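Local coordinates for heme-binding protein A (Haemophilus parasuis 29755, PDB 3TPA) that probably binds glutathione, as the solute-binding component of a peptide-type ABC importer with a periplasmic-binding-protein fold, at residues V286-A291 against A340-A345; K280-N285 against A345-G350. The protein carries 1 engineered substitution. All coordinates share one frame; numbering follows the deposited sequence.

Interactions 1 and 2 lie side by side, their centres about 7 Å apart, and share Ala345. Both join the connection that follows strand 261-276 to the one that leads into strand 351-356. Interaction 1 pairs helix 286-294 with helix 335-344; its aliphatic layer is partly buried, with a salt bridge at the margin. Interaction 2 adds the loops at the adjoining helix ends, 280-285 and 345-350, and is a surface contact in which a tyrosine ring meets a glutamate methylene and, through a water, an N-cap amide. Apolar packing between helices thus gives way to a more polar, partly water-mediated contact where the chain leaves regular secondary structure.

Interaction 1: residues V286-A291 against A340-A345; sequences VKVRQA and ALLAEA. Unlike the reference sequence in segment 286-291: Gln290 (reference Arg).
Lys287, with CG anti to the carbonyl carbon (chi1 -64°) and the rest of its chain extended, meets Glu344, whose CG stands anti to the backbone N (chi1 -173°). The two side chains cross at about a right angle, and Lys287 NZ forms a salt bridge to Glu344 OE2 at 2.8 Å, reaching that oxygen on its anti side and somewhat out of the carboxylate plane. A water accepts a second hydrogen bond from Lys287 NZ at 2.7 Å and donates to the backbone Glu344 O, tying the ammonium group to the end of the helix as well. Beneath this polar margin the contact is aliphatic. Ala345 CB touches both Lys287 CB and Val288 CG2, 3.8 Å from each. Leu341 spreads its methyls, CD1 lying 3.8 Å from Gln290 CB, at a position unlike the reference sequence, while CD2 rests on the base of Lys287. From the other flank Leu342 brings CG to 3.7 Å from Ala291 CB and lays CD2 against Val288 CG2. The short side chains of Ala291 and of Ala345, just past the end of helix 335-344, are consistent with the close 8.4 Å approach of the segment axes, nearly antiparallel at 169°. Helix 286-294 follows strand 261-276 and helix 335-344 precedes strand 351-356 of the same mixed sheet; Leu342 also touches Ile382, between helix 368-381 and strand 384-389.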
loop_
_atom_site.group_PDB
_atom_site.type_symbol
_atom_site.label_atom_id
_atom_site.label_comp_id
_atom_site.label_asym_id
_atom_site.label_seq_id
_atom_site.Cartn_x
_atom_site.Cartn_y
_atom_site.Cartn_z
ATOM N N VAL A 286 23.498 3.881 -21.325
ATOM C CA VAL A 286 22.627 2.724 -21.101
ATOM C C VAL A 286 23.410 1.420 -20.925
ATOM O O VAL A 286 23.025 0.549 -20.142
ATOM C CB VAL A 286 21.595 2.573 -22.241
ATOM C CG1 VAL A 286 22.306 2.421 -23.561
ATOM C CG2 VAL A 286 20.688 1.376 -21.995
ATOM N N LYS A 287 24.500 1.264 -21.670
ATOM C CA LYS A 287 25.276 0.040 -21.565
ATOM C C LYS A 287 25.934 -0.039 -20.194
ATOM O O LYS A 287 26.066 -1.114 -19.630
ATOM C CB LYS A 287 26.306 -0.071 -22.693
ATOM C CG LYS A 287 25.672 -0.181 -24.108
ATOM C CD LYS A 287 26.736 -0.470 -25.170
ATOM C CE LYS A 287 26.202 -0.322 -26.600
ATOM N NZ LYS A 287 27.289 -0.649 -27.592
ATOM N N VAL A 288 26.340 1.102 -19.650
ATOM C CA VAL A 288 26.899 1.093 -18.308
ATOM C C VAL A 288 25.855 0.644 -17.303
ATOM O O VAL A 288 26.141 -0.177 -16.422
ATOM C CB VAL A 288 27.478 2.459 -17.897
ATOM C CG1 VAL A 288 27.784 2.473 -16.405
ATOM C CG2 VAL A 288 28.737 2.751 -18.700
ATOM N N ARG A 289 24.638 1.168 -17.432
ATOM C CA ARG A 289 23.580 0.778 -16.516
ATOM C C ARG A 289 23.285 -0.717 -16.644
ATOM O O ARG A 289 23.157 -1.411 -15.646
ATOM C CB ARG A 289 22.326 1.621 -16.726
ATOM C CG ARG A 289 22.553 3.118 -16.477
ATOM C CD ARG A 289 21.252 3.862 -16.251
ATOM N NE ARG A 289 20.299 3.758 -17.363
ATOM C CZ ARG A 289 20.188 4.652 -18.337
ATOM N NH1 ARG A 289 20.996 5.703 -18.361
ATOM N NH2 ARG A 289 19.286 4.487 -19.304
ATOM N N GLN A 290 23.219 -1.215 -17.873
ATOM C CA GLN A 290 23.025 -2.647 -18.104
ATOM C C GLN A 290 24.145 -3.469 -17.466
ATOM O O GLN A 290 23.889 -4.526 -16.883
ATOM C CB GLN A 290 22.930 -2.941 -19.604
ATOM C CG GLN A 290 21.716 -2.296 -20.260
ATOM C CD GLN A 290 21.737 -2.415 -21.772
ATOM O OE1 GLN A 290 22.804 -2.513 -22.380
ATOM N NE2 GLN A 290 20.555 -2.410 -22.387
ATOM N N ALA A 291 25.379 -2.965 -17.551
ATOM C CA ALA A 291 26.521 -3.615 -16.904
ATOM C C ALA A 291 26.358 -3.730 -15.375
ATOM O O ALA A 291 26.567 -4.804 -14.786
ATOM C CB ALA A 291 27.833 -2.883 -17.258
ATOM N N ALA A 340 32.725 -6.830 -19.703
ATOM C CA ALA A 340 32.818 -6.710 -21.154
ATOM C C ALA A 340 31.925 -5.573 -21.689
ATOM O O ALA A 340 32.345 -4.788 -22.531
ATOM C CB ALA A 340 32.468 -8.035 -21.813
ATOM N N LEU A 341 30.696 -5.489 -21.180
ATOM C CA LEU A 341 29.778 -4.406 -21.517
ATOM C C LEU A 341 30.361 -3.049 -21.164
ATOM O O LEU A 341 30.218 -2.101 -21.922
ATOM C CB LEU A 341 28.438 -4.572 -20.804
ATOM C CG LEU A 341 27.222 -4.879 -21.664
ATOM C CD1 LEU A 341 25.982 -4.944 -20.801
ATOM C CD2 LEU A 341 27.074 -3.844 -22.764
ATOM N N LEU A 342 31.010 -2.961 -20.008
ATOM C CA LEU A 342 31.688 -1.730 -19.599
ATOM C C LEU A 342 32.767 -1.290 -20.596
ATOM O O LEU A 342 32.874 -0.102 -20.936
ATOM C CB LEU A 342 32.306 -1.889 -18.212
ATOM C CG LEU A 342 31.361 -1.687 -17.028
ATOM C CD1 LEU A 342 32.134 -1.757 -15.707
ATOM C CD2 LEU A 342 30.652 -0.358 -17.157
ATOM N N ALA A 343 33.580 -2.241 -21.049
ATOM C CA ALA A 343 34.588 -1.955 -22.074
ATOM C C ALA A 343 33.898 -1.431 -23.328
ATOM O O ALA A 343 34.253 -0.386 -23.865
ATOM C CB ALA A 343 35.408 -3.225 -22.396
ATOM N N GLU A 344 32.895 -2.166 -23.781
ATOM C CA GLU A 344 32.078 -1.755 -24.913
ATOM C C GLU A 344 31.573 -0.312 -24.802
ATOM O O GLU A 344 31.559 0.419 -25.789
ATOM C CB GLU A 344 30.906 -2.719 -25.088
ATOM C CG GLU A 344 30.099 -2.476 -26.335
ATOM C CD GLU A 344 29.092 -3.576 -26.603
ATOM O OE1 GLU A 344 29.257 -4.697 -26.083
ATOM O OE2 GLU A 344 28.131 -3.323 -27.352
ATOM N N ALA A 345 31.159 0.090 -23.602
ATOM C CA ALA A 345 30.624 1.434 -23.376
ATOM C C ALA A 345 31.725 2.494 -23.292
ATOM O O ALA A 345 31.435 3.676 -23.143
ATOM C CB ALA A 345 29.761 1.461 -22.100
HETATM O O HOH W 1 28.923 1.472 -27.154
#

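Interaction 2: residues K280-N285 against A345-G350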
loop_
_atom_site.group_PDB
_atom_site.type_symbol
_atom_site.label_atom_id
_atom_site.label_comp_id
_atom_site.label_asym_id
_atom_site.label_seq_id
_atom_site.Cartn_x
_atom_site.Cartn_y
_atom_site.Cartn_z
ATOM N N LYS A 280 24.057 11.515 -14.436
ATOM C CA LYS A 280 25.480 11.453 -14.111
ATOM C C LYS A 280 26.264 10.971 -15.322
ATOM O O LYS A 280 25.749 10.202 -16.134
ATOM C CB LYS A 280 25.721 10.537 -12.917
ATOM C CG LYS A 280 25.232 11.118 -11.595
ATOM C CD LYS A 280 26.133 12.236 -11.102
ATOM C CE LYS A 280 25.879 12.483 -9.623
ATOM N NZ LYS A 280 26.912 13.367 -9.031
ATOM N N PRO A 281 27.512 11.430 -15.457
ATOM C CA PRO A 281 28.273 11.191 -16.690
ATOM C C PRO A 281 28.289 9.730 -17.141
ATOM O O PRO A 281 27.898 9.451 -18.269
ATOM C CB PRO A 281 29.677 11.675 -16.326
ATOM C CG PRO A 281 29.424 12.754 -15.308
ATOM C CD PRO A 281 28.256 12.266 -14.500
ATOM N N GLU A 282 28.720 8.813 -16.284
ATOM C CA GLU A 282 28.827 7.405 -16.684
ATOM C C GLU A 282 27.468 6.700 -16.666
ATOM O O GLU A 282 27.150 5.876 -17.540
ATOM C CB GLU A 282 29.818 6.664 -15.780
ATOM C CG GLU A 282 31.271 7.090 -15.959
ATOM C CD GLU A 282 31.610 8.353 -15.193
ATOM O OE1 GLU A 282 31.009 8.587 -14.126
ATOM O OE2 GLU A 282 32.488 9.117 -15.649
ATOM N N LEU A 283 26.657 7.044 -15.672
ATOM C CA LEU A 283 25.335 6.444 -15.517
ATOM C C LEU A 283 24.341 6.897 -16.588
ATOM O O LEU A 283 23.254 6.333 -16.710
ATOM C CB LEU A 283 24.785 6.754 -14.122
ATOM C CG LEU A 283 25.651 6.254 -12.949
ATOM C CD1 LEU A 283 24.947 6.518 -11.630
ATOM C CD2 LEU A 283 25.956 4.771 -13.080
ATOM N N ASN A 284 24.699 7.930 -17.347
ATOM C CA ASN A 284 23.862 8.376 -18.473
ATOM C C ASN A 284 23.906 7.402 -19.648
ATOM O O ASN A 284 23.103 7.472 -20.574
ATOM C CB ASN A 284 24.276 9.773 -18.953
ATOM C CG ASN A 284 23.447 10.244 -20.130
ATOM O OD1 ASN A 284 23.882 10.161 -21.279
ATOM N ND2 ASN A 284 22.233 10.719 -19.852
ATOM N N ASN A 285 24.854 6.482 -19.580
ATOM C CA ASN A 285 25.133 5.543 -20.647
ATOM C C ASN A 285 24.405 4.221 -20.425
ATOM O O ASN A 285 24.651 3.515 -19.461
ATOM C CB ASN A 285 26.642 5.335 -20.714
ATOM C CG ASN A 285 27.055 4.401 -21.814
ATOM O OD1 ASN A 285 26.496 3.322 -21.968
ATOM N ND2 ASN A 285 28.055 4.808 -22.585
ATOM N N ALA A 345 31.159 0.090 -23.602
ATOM C CA ALA A 345 30.624 1.434 -23.376
ATOM C C ALA A 345 31.725 2.494 -23.292
ATOM O O ALA A 345 31.435 3.676 -23.143
ATOM C CB ALA A 345 29.761 1.461 -22.100
ATOM N N GLY A 346 32.982 2.069 -23.386
ATOM C CA GLY A 346 34.112 2.992 -23.375
ATOM C C GLY A 346 34.823 3.119 -22.036
ATOM O O GLY A 346 35.578 4.064 -21.797
ATOM N N TYR A 347 34.584 2.160 -21.158
ATOM C CA TYR A 347 35.168 2.178 -19.820
ATOM C C TYR A 347 35.937 0.898 -19.532
ATOM O O TYR A 347 35.436 0.032 -18.833
ATOM C CB TYR A 347 34.070 2.367 -18.768
ATOM C CG TYR A 347 33.350 3.679 -18.923
ATOM C CD1 TYR A 347 33.867 4.847 -18.372
ATOM C CD2 TYR A 347 32.164 3.762 -19.634
ATOM C CE1 TYR A 347 33.220 6.055 -18.517
ATOM C CE2 TYR A 347 31.511 4.967 -19.787
ATOM C CZ TYR A 347 32.044 6.112 -19.224
ATOM O OH TYR A 347 31.399 7.320 -19.378
ATOM N N PRO A 348 37.161 0.778 -20.071
ATOM C CA PRO A 348 37.956 -0.439 -19.852
ATOM C C PRO A 348 38.486 -0.544 -18.420
ATOM O O PRO A 348 38.739 -1.650 -17.941
ATOM C CB PRO A 348 39.112 -0.288 -20.848
ATOM C CG PRO A 348 39.240 1.179 -21.070
ATOM C CD PRO A 348 37.846 1.742 -20.954
ATOM N N ASN A 349 38.661 0.587 -17.744
ATOM C CA ASN A 349 39.084 0.562 -16.340
ATOM C C ASN A 349 37.949 0.905 -15.371
ATOM O O ASN A 349 38.192 1.210 -14.207
ATOM C CB ASN A 349 40.255 1.525 -16.115
ATOM C CG ASN A 349 41.382 1.309 -17.104
ATOM O OD1 ASN A 349 41.832 0.181 -17.312
ATOM N ND2 ASN A 349 41.834 2.391 -17.734
ATOM N N GLY A 350 36.712 0.871 -15.864
ATOM C CA GLY A 350 35.563 1.254 -15.067
ATOM C C GLY A 350 35.651 2.711 -14.643
ATOM O O GLY A 350 36.125 3.563 -15.398
HETATM O O HOH W 2 29.396 7.398 -21.458
#
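Ala345 presents its CB to the side-chain amide of Asn285, with Asn285 OD1 at 3.8 Å. The amide nitrogen also lies near the backbone carbonyl, but Asn285 ND2 is 3.6 Å from Ala345 O, a polar proximity rather than a hydrogen bond. Gly346 then leaves the helical conformation with positive phi and completes a Schellman motif at the end of helix 335-344, a backbone geometry that suits a residue without a side chain. The reversal sends Tyr347 back toward the other loop, and its backbone N probably bonds to Leu342 O in the last helical turn. Tyr347 contributes the largest single share of the buried surface. Glu282 CG comes obliquely to the ring, 3.4 Å from Tyr347 CE1, and lies just as close to the hydroxyl oxygen. The glutamate chain bends at chi2 (82°), and its carboxylate plane lies 81° from that of the ring. Asn285 ND2 is near the ring plane, at the edge, 4.4 Å from Tyr347 CE2. One water links the two polar tips: it accepts from Asn285 ND2 at 3.1 Å and is hydrogen-bonded to Tyr347 OH at 2.9 Å. Tyr347 also packs on Val288 of helix 286-294. From Tyr347 to Gly350 the chain makes a type I beta turn, closed by a weak backbone bond, and runs on into strand 351-356. The two ends of the Asn285 amide thus have separate tasks: OD1 caps helix 286-294 by accepting from Val288 N, with a weaker bond from Lys287 N, which leaves ND2 directed to the water. Direct contact between the loops is mainly van der Waals, with the long ND2 to Ala345 O approach as a polar addition, and the hydrogen-bonded link passes through a water, consistent with a surface position.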